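Local coordinates for plasmin and fibronectin-binding protein A (Streptococcus pneumoniae, PDB 4MR0) that acts as a fibronectin-dependent surface adhesin and invasin that binds human fibronectin, plasmin, plasminogen and serum albumin, this chain holding its beta-helical part, at residues D140-G145 / S168-E173; V259-S264 / D281-L286; A415-N420 / V450-A455; L486-N491 / E509-K514. One frame throughout, in Å; residues are numbered along the deposited sequence.

Interaction 1 (D140-G145 / S168-E173); sequences DAAAQG and SHTHLE
A143 of the helix 132-143 meets T170 on strand 170-174, where a short helix packs against the N-terminal end of a right-handed parallel beta-helix of the pectate lyase-like kind. The direct contact is small and falls on one methyl group: T170 CG2 lies 3.8 Å from A143 CB and 3.7 Å from A143 N, with A142 CB a little farther off. In T170 the methyl stands anti to the carbonyl carbon, while OG1 takes the place between the backbone N and that carbon (chi1 60°) and bonds to K167 O.

No hydrogen bond joins the two segments directly; two waters do the polar work. One gives its protons to A142 O and H169 O, the other to A143 O and S168 O, so carbonyls of the last helical turn are coupled to those of S168 and H169. Farther out, S168 OG bonds to E212 N and H169 ND1 to D213, which tie the turn to the neighbouring strand 211-217. The helix closes in a Schellman motif: G145 has positive phi (122°), and its N donates to A142 O at 2.8 Å, the same oxygen lying 2.7 Å from the oxygen of the water shared with H169.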
loop_
_atom_site.group_PDB
_atom_site.type_symbol
_atom_site.label_atom_id
_atom_site.label_comp_id
_atom_site.label_asym_id
_atom_site.label_seq_id
_atom_site.Cartn_x
_atom_site.Cartn_y
_atom_site.Cartn_z
ATOM N N ASP A 140 -1.209 -1.731 30.291
ATOM C CA ASP A 140 -1.005 -2.932 31.097
ATOM C C ASP A 140 -2.166 -3.195 32.049
ATOM O O ASP A 140 -2.591 -4.336 32.215
ATOM C CB ASP A 140 0.302 -2.826 31.888
ATOM C CG ASP A 140 1.527 -2.924 31.000
ATOM O OD1 ASP A 140 1.362 -3.210 29.795
ATOM O OD2 ASP A 140 2.654 -2.724 31.507
ATOM N N ALA A 141 -2.682 -2.141 32.671
ATOM C CA ALA A 141 -3.806 -2.290 33.591
ATOM C C ALA A 141 -5.057 -2.697 32.821
ATOM O O ALA A 141 -5.833 -3.543 33.273
ATOM C CB ALA A 141 -4.053 -0.982 34.332
ATOM N N ALA A 142 -5.250 -2.094 31.650
ATOM C CA ALA A 142 -6.410 -2.394 30.824
ATOM C C ALA A 142 -6.383 -3.854 30.379
ATOM O O ALA A 142 -7.418 -4.522 30.342
ATOM C CB ALA A 142 -6.437 -1.474 29.611
ATOM N N ALA A 143 -5.188 -4.336 30.043
ATOM C CA ALA A 143 -4.997 -5.712 29.596
ATOM C C ALA A 143 -5.404 -6.706 30.678
ATOM O O ALA A 143 -5.770 -7.846 30.379
ATOM C CB ALA A 143 -3.542 -5.936 29.203
ATOM N N GLN A 144 -5.340 -6.272 31.931
ATOM C CA GLN A 144 -5.713 -7.128 33.053
ATOM C C GLN A 144 -7.221 -7.140 33.244
ATOM O O GLN A 144 -7.751 -7.959 33.994
ATOM C CB GLN A 144 -5.038 -6.652 34.341
ATOM C CG GLN A 144 -3.547 -6.937 34.408
ATOM C CD GLN A 144 -3.229 -8.391 34.087
ATOM O OE1 GLN A 144 -3.898 -9.309 34.574
ATOM N NE2 GLN A 144 -2.202 -8.609 33.268
ATOM N N GLY A 145 -7.907 -6.222 32.570
ATOM C CA GLY A 145 -9.352 -6.158 32.675
ATOM C C GLY A 145 -9.876 -4.817 33.156
ATOM O O GLY A 145 -11.050 -4.507 32.966
ATOM N N SER A 168 -3.256 -7.660 24.203
ATOM C CA SER A 168 -4.537 -8.253 23.854
ATOM C C SER A 168 -5.680 -7.680 24.684
ATOM O O SER A 168 -5.520 -7.392 25.876
ATOM C CB SER A 168 -4.498 -9.770 24.051
ATOM O OG SER A 168 -3.711 -10.396 23.053
ATOM N N HIS A 169 -6.827 -7.525 24.035
ATOM C CA HIS A 169 -8.041 -7.021 24.661
ATOM C C HIS A 169 -7.946 -5.599 25.216
ATOM O O HIS A 169 -8.558 -5.280 26.237
ATOM C CB HIS A 169 -8.493 -7.998 25.752
ATOM C CG HIS A 169 -8.669 -9.402 25.259
ATOM N ND1 HIS A 169 -9.610 -9.743 24.311
ATOM C CD2 HIS A 169 -7.987 -10.538 25.537
ATOM C CE1 HIS A 169 -9.498 -11.029 24.024
ATOM N NE2 HIS A 169 -8.520 -11.534 24.753
ATOM N N THR A 170 -7.173 -4.746 24.547
ATOM C CA THR A 170 -7.060 -3.356 24.972
ATOM C C THR A 170 -7.638 -2.501 23.852
ATOM O O THR A 170 -7.494 -2.830 22.673
ATOM C CB THR A 170 -5.595 -2.936 25.251
ATOM O OG1 THR A 170 -4.809 -3.088 24.065
ATOM C CG2 THR A 170 -5.003 -3.784 26.367
ATOM N N HIS A 171 -8.301 -1.411 24.222
ATOM C CA HIS A 171 -8.925 -0.533 23.240
ATOM C C HIS A 171 -8.642 0.926 23.562
ATOM O O HIS A 171 -9.168 1.474 24.531
ATOM C CB HIS A 171 -10.431 -0.801 23.212
ATOM C CG HIS A 171 -10.767 -2.257 23.148
ATOM N ND1 HIS A 171 -10.984 -3.019 24.278
ATOM C CD2 HIS A 171 -10.815 -3.115 22.101
ATOM C CE1 HIS A 171 -11.146 -4.284 23.929
ATOM N NE2 HIS A 171 -11.048 -4.368 22.613
ATOM N N LEU A 172 -7.795 1.543 22.742
ATOM C CA LEU A 172 -7.407 2.930 22.933
ATOM C C LEU A 172 -8.273 3.880 22.122
ATOM O O LEU A 172 -8.546 3.645 20.943
ATOM C CB LEU A 172 -5.932 3.124 22.557
ATOM C CG LEU A 172 -4.871 2.641 23.555
ATOM C CD1 LEU A 172 -5.120 1.183 23.909
ATOM C CD2 LEU A 172 -3.477 2.821 22.961
ATOM N N GLU A 173 -8.708 4.949 22.781
ATOM C CA GLU A 173 -9.528 5.976 22.154
ATOM C C GLU A 173 -8.848 7.303 22.464
ATOM O O GLU A 173 -8.585 7.614 23.630
ATOM C CB GLU A 173 -10.936 5.978 22.751
ATOM C CG GLU A 173 -11.907 6.910 22.037
ATOM C CD GLU A 173 -13.199 7.129 22.814
ATOM O OE1 GLU A 173 -13.528 6.291 23.682
ATOM O OE2 GLU A 173 -13.889 8.140 22.549
HETATM O O HOH W 1 -8.720 -6.207 28.685
HETATM O O HOH W 2 -5.222 -9.136 27.661
#

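Interaction 2 (V259-S264 / D281-L286); sequences VTFKDS and DNSRFL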
loop_
_atom_site.group_PDB
_atom_site.type_symbol
_atom_site.label_atom_id
_atom_site.label_comp_id
_atom_site.label_asym_id
_atom_site.label_seq_id
_atom_site.Cartn_x
_atom_site.Cartn_y
_atom_site.Cartn_z
ATOM N N VAL A 259 -7.667 7.881 12.407
ATOM C CA VAL A 259 -6.382 8.351 12.896
ATOM C C VAL A 259 -5.684 9.145 11.799
ATOM O O VAL A 259 -5.736 8.775 10.629
ATOM C CB VAL A 259 -5.449 7.186 13.290
ATOM C CG1 VAL A 259 -4.128 7.751 13.807
ATOM C CG2 VAL A 259 -6.114 6.299 14.340
ATOM N N THR A 260 -5.040 10.242 12.182
ATOM C CA THR A 260 -4.305 11.053 11.223
ATOM C C THR A 260 -2.822 10.743 11.431
ATOM O O THR A 260 -2.275 11.034 12.488
ATOM C CB THR A 260 -4.557 12.564 11.461
ATOM O OG1 THR A 260 -5.942 12.849 11.244
ATOM C CG2 THR A 260 -3.722 13.408 10.504
ATOM N N PHE A 261 -2.187 10.140 10.432
ATOM C CA PHE A 261 -0.767 9.793 10.506
ATOM C C PHE A 261 0.050 10.844 9.773
ATOM O O PHE A 261 -0.165 11.080 8.585
ATOM C CB PHE A 261 -0.508 8.437 9.856
ATOM C CG PHE A 261 -1.272 7.312 10.478
ATOM C CD1 PHE A 261 -2.602 7.080 10.134
ATOM C CD2 PHE A 261 -0.646 6.455 11.380
ATOM C CE1 PHE A 261 -3.299 6.011 10.682
ATOM C CE2 PHE A 261 -1.330 5.384 11.937
ATOM C CZ PHE A 261 -2.664 5.156 11.581
ATOM N N LYS A 262 1.009 11.451 10.464
ATOM C CA LYS A 262 1.812 12.497 9.848
ATOM C C LYS A 262 3.316 12.296 9.784
ATOM O O LYS A 262 3.944 11.800 10.722
ATOM C CB LYS A 262 1.587 13.828 10.569
ATOM C CG LYS A 262 0.169 14.352 10.586
ATOM C CD LYS A 262 0.145 15.710 11.281
ATOM C CE LYS A 262 -1.259 16.296 11.338
ATOM N NZ LYS A 262 -1.243 17.653 11.961
ATOM N N ASP A 263 3.875 12.725 8.661
ATOM C CA ASP A 263 5.311 12.744 8.424
ATOM C C ASP A 263 6.181 11.554 8.789
ATOM O O ASP A 263 6.995 11.615 9.713
ATOM C CB ASP A 263 5.875 14.001 9.092
ATOM C CG ASP A 263 5.081 15.240 8.734
ATOM O OD1 ASP A 263 4.900 15.485 7.523
ATOM O OD2 ASP A 263 4.630 15.961 9.653
ATOM N N SER A 264 6.025 10.479 8.034
ATOM C CA SER A 264 6.826 9.288 8.235
ATOM C C SER A 264 8.213 9.607 7.676
ATOM O O SER A 264 8.326 10.232 6.624
ATOM C CB SER A 264 6.206 8.128 7.453
ATOM O OG SER A 264 7.090 7.028 7.392
ATOM N N ASP A 281 -9.419 1.939 8.950
ATOM C CA ASP A 281 -10.595 2.621 8.425
ATOM C C ASP A 281 -10.665 4.118 8.732
ATOM O O ASP A 281 -10.230 4.564 9.795
ATOM C CB ASP A 281 -11.842 1.902 8.978
ATOM C CG ASP A 281 -13.161 2.448 8.422
ATOM O OD1 ASP A 281 -13.187 2.980 7.294
ATOM O OD2 ASP A 281 -14.191 2.316 9.122
ATOM N N ASN A 282 -11.191 4.877 7.771
ATOM C CA ASN A 282 -11.413 6.318 7.916
ATOM C C ASN A 282 -10.231 7.111 8.478
ATOM O O ASN A 282 -10.403 8.010 9.307
ATOM C CB ASN A 282 -12.657 6.521 8.792
ATOM C CG ASN A 282 -13.185 7.944 8.745
ATOM O OD1 ASN A 282 -13.189 8.583 7.693
ATOM N ND2 ASN A 282 -13.649 8.441 9.887
ATOM N N SER A 283 -9.035 6.794 7.997
ATOM C CA SER A 283 -7.826 7.454 8.460
ATOM C C SER A 283 -7.188 8.279 7.356
ATOM O O SER A 283 -7.573 8.185 6.187
ATOM C CB SER A 283 -6.825 6.414 8.967
ATOM O OG SER A 283 -7.342 5.737 10.097
ATOM N N ARG A 284 -6.197 9.075 7.746
ATOM C CA ARG A 284 -5.479 9.945 6.830
ATOM C C ARG A 284 -3.977 9.744 6.990
ATOM O O ARG A 284 -3.448 9.787 8.104
ATOM C CB ARG A 284 -5.834 11.407 7.124
ATOM C CG ARG A 284 -7.311 11.735 6.901
ATOM C CD ARG A 284 -7.790 12.790 7.893
ATOM N NE ARG A 284 -7.844 12.268 9.260
ATOM C CZ ARG A 284 -8.731 11.372 9.691
ATOM N NH1 ARG A 284 -9.657 10.888 8.867
ATOM N NH2 ARG A 284 -8.693 10.959 10.951
ATOM N N PHE A 285 -3.299 9.521 5.872
ATOM C CA PHE A 285 -1.859 9.316 5.869
ATOM C C PHE A 285 -1.256 10.505 5.145
ATOM O O PHE A 285 -1.227 10.561 3.915
ATOM C CB PHE A 285 -1.527 7.991 5.180
ATOM C CG PHE A 285 -2.076 6.797 5.906
ATOM C CD1 PHE A 285 -3.433 6.481 5.826
ATOM C CD2 PHE A 285 -1.264 6.051 6.745
ATOM C CE1 PHE A 285 -3.967 5.431 6.573
ATOM C CE2 PHE A 285 -1.785 4.998 7.497
ATOM C CZ PHE A 285 -3.140 4.692 7.416
ATOM N N LEU A 286 -0.773 11.455 5.938
ATOM C CA LEU A 286 -0.228 12.691 5.415
ATOM C C LEU A 286 1.281 12.893 5.487
ATOM O O LEU A 286 1.840 13.120 6.564
ATOM C CB LEU A 286 -0.914 13.863 6.123
ATOM C CG LEU A 286 -2.440 13.777 6.251
ATOM C CD1 LEU A 286 -2.949 14.985 7.024
ATOM C CD2 LEU A 286 -3.080 13.710 4.860
#
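F261 and F285 illustrate how successive coils of a solenoid stack like upon like. Their rings point the same way and lie almost parallel, 7° between planes, centroids 4.5 Å apart, but slid so far that overlap is slight: F285 CE2 sits 3.5 Å from F261 CD1. V259 CG1 covers the opposite face of F261, and F336 continues the stack beyond F285.

Backbone hydrogen bonds set this register: F261 bonds through both N and O, F261 N reaching R284 O at 2.7 Å and F261 O accepting from L286 N, each donor nearly along the C=O axis. R284 N to V259 O and D263 N to L286 O continue the pairing at either end.

T260, K262, R284 and L286 point to the other face, where a polar pair stands beside a methyl contact of T260 CG2 with L286 CD1. R284, bent at chi2 and chi3, donates from NE to T260 OG1 at 2.8 Å in its guanidinium plane; NH2 adds a weak second bond and also reaches N258 OD1. S283 OG accepts from V259 N at 3.2 Å and donates to D281 O.

Aligned aromatic stacks inside, with a mixed and more polar outer face, are characteristic of the parallel beta-helix.

Interaction 3 (A415-N420 / V450-A455); sequences AYSYKN and VAKDSA
A415 pairs with V450 in a parallel beta bridge, and the touching parts of the two segments run 23° apart as both chains leave their strands in adjacent coils of the parallel beta-helix. A451 N donates to A415 O at 2.9 Å, and the same oxygen receives a CA-H contact from V450. A water also donates to A415 O and to A451 O, bridging the two carbonyls.

Beyond the bridge, side chains take over from regular backbone pairing. S417 engages segment 450-455 twice. Its OG, anti to the carbonyl carbon (chi1 -61°), donates to A451 O at 3.0 Å, in the carbonyl plane and on a lone pair, and passes close to K452 CA. Its backbone N turns instead to D453, whose carboxylate substitutes for a strand partner. The other carboxylate oxygen, D453 OD2, forms a salt bridge with R449, which helps to fix the rotation of the group.

Y416 crosses D453 obliquely, the ring and carboxylate planes 78° apart; the approach is through Y416 CB, 3.5 Å from D453 OD1, while the ring leads away toward H352 and R380. D453 OD1 is met nearly along its C-O axis by S417 N, at 2.9 Å with an N-H...O angle of 165°.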
loop_
_atom_site.group_PDB
_atom_site.type_symbol
_atom_site.label_atom_id
_atom_site.label_comp_id
_atom_site.label_asym_id
_atom_site.label_seq_id
_atom_site.Cartn_x
_atom_site.Cartn_y
_atom_site.Cartn_z
ATOM N N ALA A 415 0.329 -4.465 -9.885
ATOM C CA ALA A 415 0.464 -5.815 -9.336
ATOM C C ALA A 415 1.550 -6.454 -10.181
ATOM O O ALA A 415 1.291 -6.878 -11.307
ATOM C CB ALA A 415 -0.837 -6.594 -9.488
ATOM N N TYR A 416 2.758 -6.527 -9.632
ATOM C CA TYR A 416 3.890 -7.072 -10.363
ATOM C C TYR A 416 4.442 -8.361 -9.771
ATOM O O TYR A 416 3.927 -8.875 -8.783
ATOM C CB TYR A 416 5.000 -6.021 -10.437
ATOM C CG TYR A 416 5.767 -5.834 -9.144
ATOM C CD1 TYR A 416 5.188 -5.196 -8.044
ATOM C CD2 TYR A 416 7.068 -6.324 -9.013
ATOM C CE1 TYR A 416 5.892 -5.051 -6.840
ATOM C CE2 TYR A 416 7.777 -6.187 -7.824
ATOM C CZ TYR A 416 7.189 -5.551 -6.743
ATOM O OH TYR A 416 7.908 -5.411 -5.580
ATOM N N SER A 417 5.501 -8.874 -10.389
ATOM C CA SER A 417 6.130 -10.108 -9.942
ATOM C C SER A 417 7.527 -9.854 -9.388
ATOM O O SER A 417 8.324 -9.142 -9.994
ATOM C CB SER A 417 6.206 -11.100 -11.105
ATOM O OG SER A 417 4.908 -11.421 -11.588
ATOM N N TYR A 418 7.813 -10.445 -8.232
ATOM C CA TYR A 418 9.110 -10.301 -7.575
ATOM C C TYR A 418 10.225 -10.796 -8.501
ATOM O O TYR A 418 10.113 -11.869 -9.090
ATOM C CB TYR A 418 9.130 -11.114 -6.278
ATOM C CG TYR A 418 10.358 -10.871 -5.421
ATOM C CD1 TYR A 418 10.570 -9.632 -4.815
ATOM C CD2 TYR A 418 11.312 -11.876 -5.223
ATOM C CE1 TYR A 418 11.702 -9.391 -4.032
ATOM C CE2 TYR A 418 12.452 -11.644 -4.444
ATOM C CZ TYR A 418 12.640 -10.399 -3.853
ATOM O OH TYR A 418 13.763 -10.145 -3.094
ATOM N N LYS A 419 11.292 -10.011 -8.627
ATOM C CA LYS A 419 12.416 -10.382 -9.484
ATOM C C LYS A 419 13.116 -11.632 -8.957
ATOM O O LYS A 419 13.850 -11.573 -7.972
ATOM C CB LYS A 419 13.415 -9.226 -9.578
ATOM C CG LYS A 419 14.613 -9.512 -10.478
ATOM C CD LYS A 419 15.362 -8.237 -10.813
ATOM C CE LYS A 419 16.466 -8.494 -11.825
ATOM N NZ LYS A 419 17.058 -7.221 -12.329
ATOM N N ASN A 420 12.877 -12.757 -9.626
ATOM C CA ASN A 420 13.454 -14.046 -9.252
ATOM C C ASN A 420 13.347 -15.004 -10.441
ATOM O O ASN A 420 12.244 -15.361 -10.856
ATOM C CB ASN A 420 12.691 -14.629 -8.060
ATOM C CG ASN A 420 13.246 -15.963 -7.607
ATOM O OD1 ASN A 420 13.562 -16.827 -8.425
ATOM N ND2 ASN A 420 13.351 -16.146 -6.295
ATOM N N VAL A 450 -0.642 -4.903 -14.482
ATOM C CA VAL A 450 -0.637 -6.231 -13.875
ATOM C C VAL A 450 0.353 -6.995 -14.728
ATOM O O VAL A 450 0.162 -7.124 -15.942
ATOM C CB VAL A 450 -2.013 -6.933 -13.956
ATOM C CG1 VAL A 450 -1.904 -8.363 -13.428
ATOM C CG2 VAL A 450 -3.034 -6.165 -13.140
ATOM N N ALA A 451 1.415 -7.508 -14.119
ATOM C CA ALA A 451 2.390 -8.189 -14.942
ATOM C C ALA A 451 3.325 -9.191 -14.309
ATOM O O ALA A 451 3.498 -9.242 -13.091
ATOM C CB ALA A 451 3.225 -7.136 -15.662
ATOM N N LYS A 452 3.899 -10.017 -15.180
ATOM C CA LYS A 452 4.940 -10.952 -14.796
ATOM C C LYS A 452 6.006 -10.288 -15.654
ATOM O O LYS A 452 6.193 -10.626 -16.827
ATOM C CB LYS A 452 4.681 -12.381 -15.266
ATOM C CG LYS A 452 5.729 -13.325 -14.680
ATOM C CD LYS A 452 5.502 -14.777 -15.011
ATOM C CE LYS A 452 5.780 -15.071 -16.470
ATOM N NZ LYS A 452 5.824 -16.541 -16.690
ATOM N N ASP A 453 6.648 -9.292 -15.052
ATOM C CA ASP A 453 7.653 -8.444 -15.683
ATOM C C ASP A 453 8.688 -9.093 -16.594
ATOM O O ASP A 453 9.204 -8.436 -17.495
ATOM C CB ASP A 453 8.353 -7.612 -14.602
ATOM C CG ASP A 453 7.379 -7.093 -13.550
ATOM O OD1 ASP A 453 6.870 -7.914 -12.757
ATOM O OD2 ASP A 453 7.113 -5.871 -13.525
ATOM N N SER A 454 8.987 -10.366 -16.374
ATOM C CA SER A 454 9.966 -11.052 -17.205
ATOM C C SER A 454 9.544 -12.459 -17.607
ATOM O O SER A 454 8.973 -13.207 -16.810
ATOM C CB SER A 454 11.318 -11.116 -16.485
ATOM O OG SER A 454 12.243 -11.921 -17.203
ATOM N N ALA A 455 9.836 -12.815 -18.854
ATOM C CA ALA A 455 9.514 -14.136 -19.372
ATOM C C ALA A 455 10.348 -15.174 -18.628
ATOM O O ALA A 455 10.045 -16.369 -18.650
ATOM C CB ALA A 455 9.813 -14.196 -20.864
HETATM O O HOH W 3 1.207 -9.539 -11.169
#

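Interaction 4 (L486-N491 / E509-K514); sequences LRVSDN and EDSKGK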
loop_
_atom_site.group_PDB
_atom_site.type_symbol
_atom_site.label_atom_id
_atom_site.label_comp_id
_atom_site.label_asym_id
_atom_site.label_seq_id
_atom_site.Cartn_x
_atom_site.Cartn_y
_atom_site.Cartn_z
ATOM N N LEU A 486 0.580 -7.669 -18.782
ATOM C CA LEU A 486 1.737 -8.383 -19.292
ATOM C C LEU A 486 1.923 -9.784 -18.723
ATOM O O LEU A 486 2.046 -9.973 -17.513
ATOM C CB LEU A 486 2.994 -7.546 -19.023
ATOM C CG LEU A 486 4.356 -8.125 -19.413
ATOM C CD1 LEU A 486 4.437 -8.327 -20.927
ATOM C CD2 LEU A 486 5.449 -7.173 -18.943
ATOM N N ARG A 487 1.943 -10.759 -19.630
ATOM C CA ARG A 487 2.131 -12.165 -19.312
ATOM C C ARG A 487 1.201 -12.799 -18.290
ATOM O O ARG A 487 1.652 -13.504 -17.381
ATOM C CB ARG A 487 3.582 -12.424 -18.901
ATOM C CG ARG A 487 4.575 -12.068 -19.984
ATOM C CD ARG A 487 5.952 -12.654 -19.717
ATOM N NE ARG A 487 6.921 -12.068 -20.634
ATOM C CZ ARG A 487 7.473 -10.872 -20.466
ATOM N NH1 ARG A 487 7.163 -10.139 -19.409
ATOM N NH2 ARG A 487 8.310 -10.395 -21.374
ATOM N N VAL A 488 -0.097 -12.557 -18.440
ATOM C CA VAL A 488 -1.082 -13.170 -17.559
ATOM C C VAL A 488 -1.279 -14.562 -18.165
ATOM O O VAL A 488 -1.594 -14.698 -19.353
ATOM C CB VAL A 488 -2.412 -12.377 -17.559
ATOM C CG1 VAL A 488 -3.440 -13.075 -16.680
ATOM C CG2 VAL A 488 -2.165 -10.963 -17.051
ATOM N N SER A 489 -1.082 -15.588 -17.347
ATOM C CA SER A 489 -1.166 -16.976 -17.787
ATOM C C SER A 489 -2.539 -17.571 -18.045
ATOM O O SER A 489 -2.661 -18.540 -18.794
ATOM C CB SER A 489 -0.447 -17.880 -16.780
ATOM O OG SER A 489 0.914 -17.520 -16.644
ATOM N N ASP A 490 -3.572 -17.022 -17.421
ATOM C CA ASP A 490 -4.900 -17.588 -17.610
ATOM C C ASP A 490 -5.963 -16.755 -16.917
ATOM O O ASP A 490 -5.677 -16.020 -15.967
ATOM C CB ASP A 490 -4.909 -19.020 -17.055
ATOM C CG ASP A 490 -6.068 -19.856 -17.573
ATOM O OD1 ASP A 490 -6.805 -19.399 -18.475
ATOM O OD2 ASP A 490 -6.230 -20.994 -17.076
ATOM N N ASN A 491 -7.192 -16.879 -17.409
ATOM C CA ASN A 491 -8.338 -16.171 -16.859
ATOM C C ASN A 491 -8.163 -14.670 -16.680
ATOM O O ASN A 491 -8.225 -14.150 -15.565
ATOM C CB ASN A 491 -8.757 -16.818 -15.536
ATOM C CG ASN A 491 -9.334 -18.210 -15.733
ATOM O OD1 ASN A 491 -10.264 -18.396 -16.520
ATOM N ND2 ASN A 491 -8.788 -19.191 -15.023
ATOM N N GLU A 509 -0.196 -8.046 -23.595
ATOM C CA GLU A 509 1.004 -8.602 -24.193
ATOM C C GLU A 509 1.471 -9.928 -23.619
ATOM O O GLU A 509 1.639 -10.065 -22.411
ATOM C CB GLU A 509 2.130 -7.574 -24.063
ATOM C CG GLU A 509 3.463 -8.005 -24.638
ATOM C CD GLU A 509 4.532 -6.933 -24.469
ATOM O OE1 GLU A 509 4.172 -5.763 -24.199
ATOM O OE2 GLU A 509 5.728 -7.262 -24.621
ATOM N N ASP A 510 1.690 -10.897 -24.502
ATOM C CA ASP A 510 2.184 -12.217 -24.107
ATOM C C ASP A 510 1.333 -12.990 -23.113
ATOM O O ASP A 510 1.852 -13.829 -22.376
ATOM C CB ASP A 510 3.599 -12.086 -23.541
ATOM C CG ASP A 510 4.643 -11.922 -24.619
ATOM O OD1 ASP A 510 4.931 -12.920 -25.314
ATOM O OD2 ASP A 510 5.168 -10.796 -24.777
ATOM N N SER A 511 0.034 -12.725 -23.092
ATOM C CA SER A 511 -0.850 -13.429 -22.174
ATOM C C SER A 511 -1.344 -14.727 -22.806
ATOM O O SER A 511 -1.504 -14.814 -24.024
ATOM C CB SER A 511 -2.020 -12.527 -21.782
ATOM O OG SER A 511 -1.535 -11.373 -21.108
ATOM N N LYS A 512 -1.572 -15.736 -21.974
ATOM C CA LYS A 512 -2.014 -17.041 -22.452
ATOM C C LYS A 512 -3.307 -17.486 -21.774
ATOM O O LYS A 512 -3.852 -16.782 -20.922
ATOM C CB LYS A 512 -0.908 -18.078 -22.202
ATOM C CG LYS A 512 0.399 -17.751 -22.932
ATOM C CD LYS A 512 1.652 -18.205 -22.176
ATOM C CE LYS A 512 1.965 -19.688 -22.370
ATOM N NZ LYS A 512 3.291 -20.032 -21.769
ATOM N N GLY A 513 -3.796 -18.658 -22.159
ATOM C CA GLY A 513 -5.018 -19.168 -21.572
ATOM C C GLY A 513 -6.243 -18.345 -21.925
ATOM O O GLY A 513 -6.269 -17.645 -22.940
ATOM N N LYS A 514 -7.255 -18.414 -21.067
ATOM C CA LYS A 514 -8.503 -17.698 -21.293
ATOM C C LYS A 514 -8.418 -16.182 -21.150
ATOM O O LYS A 514 -8.039 -15.649 -20.100
ATOM C CB LYS A 514 -9.593 -18.241 -20.365
ATOM C CG LYS A 514 -10.971 -17.675 -20.672
ATOM C CD LYS A 514 -12.065 -18.451 -19.969
ATOM C CE LYS A 514 -13.429 -17.973 -20.428
ATOM N NZ LYS A 514 -13.559 -18.049 -21.915
#
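L486 and E509 form a parallel beta bridge at one end of a tightly packed run, where two coils of the parallel beta-helix turn their corners in step. R487 N donates almost straight to E509 O, at 2.9 Å and 178°. Here R487 and D510 both adopt positive phi, and R487 CA sends a CA-H contact to D510 O. V488 N donates to S511 OG at 3.3 Å, and K512 N returns a 2.8 Å bond to V488 O. L486 CD1 lies alongside the extended E509 chain and also covers one face of the R487 guanidinium.

The outer side is looser. R487 and D510 run side by side, CG to CB at 3.7 Å, with their flat groups 13° apart, yet their charged atoms do not touch; each has another partner, R487 NH1 with K452 O and D510 OD1 with S535 OG. K512 and K514 lead their amino ends away from segment 486-491, and N491 OD1 lies 3.9 Å from the aliphatic K514 CD.

At the far end a carboxylate oxygen replaces the carbonyl. D490 OD1 accepts K514 N at 2.8 Å, nearly along its C-O axis, and N491 N from the opposite face of its plane.

The four contacts follow one another along the chain; none nests within or crosses another. Interaction 1 closes a loop of 22 residues between the N-terminal helix 132-143 and strand 170-174. Interaction 2, about 23 Å on between centres, joins strands 260-265 and 278-289 across a single coil. Interactions 3 and 4 lie beyond the centre of the chain, with centres about 12 Å apart, and close a coil of 29 and one of 17 intervening residues. They touch directly: V450 O meets L486 N at 2.9 Å, and K452 O meets R487 NH1 at 2.8 Å, placing 450-455 and 486-491 on neighbouring coils. Together they exemplify how a solenoid is built from local, sequential closures.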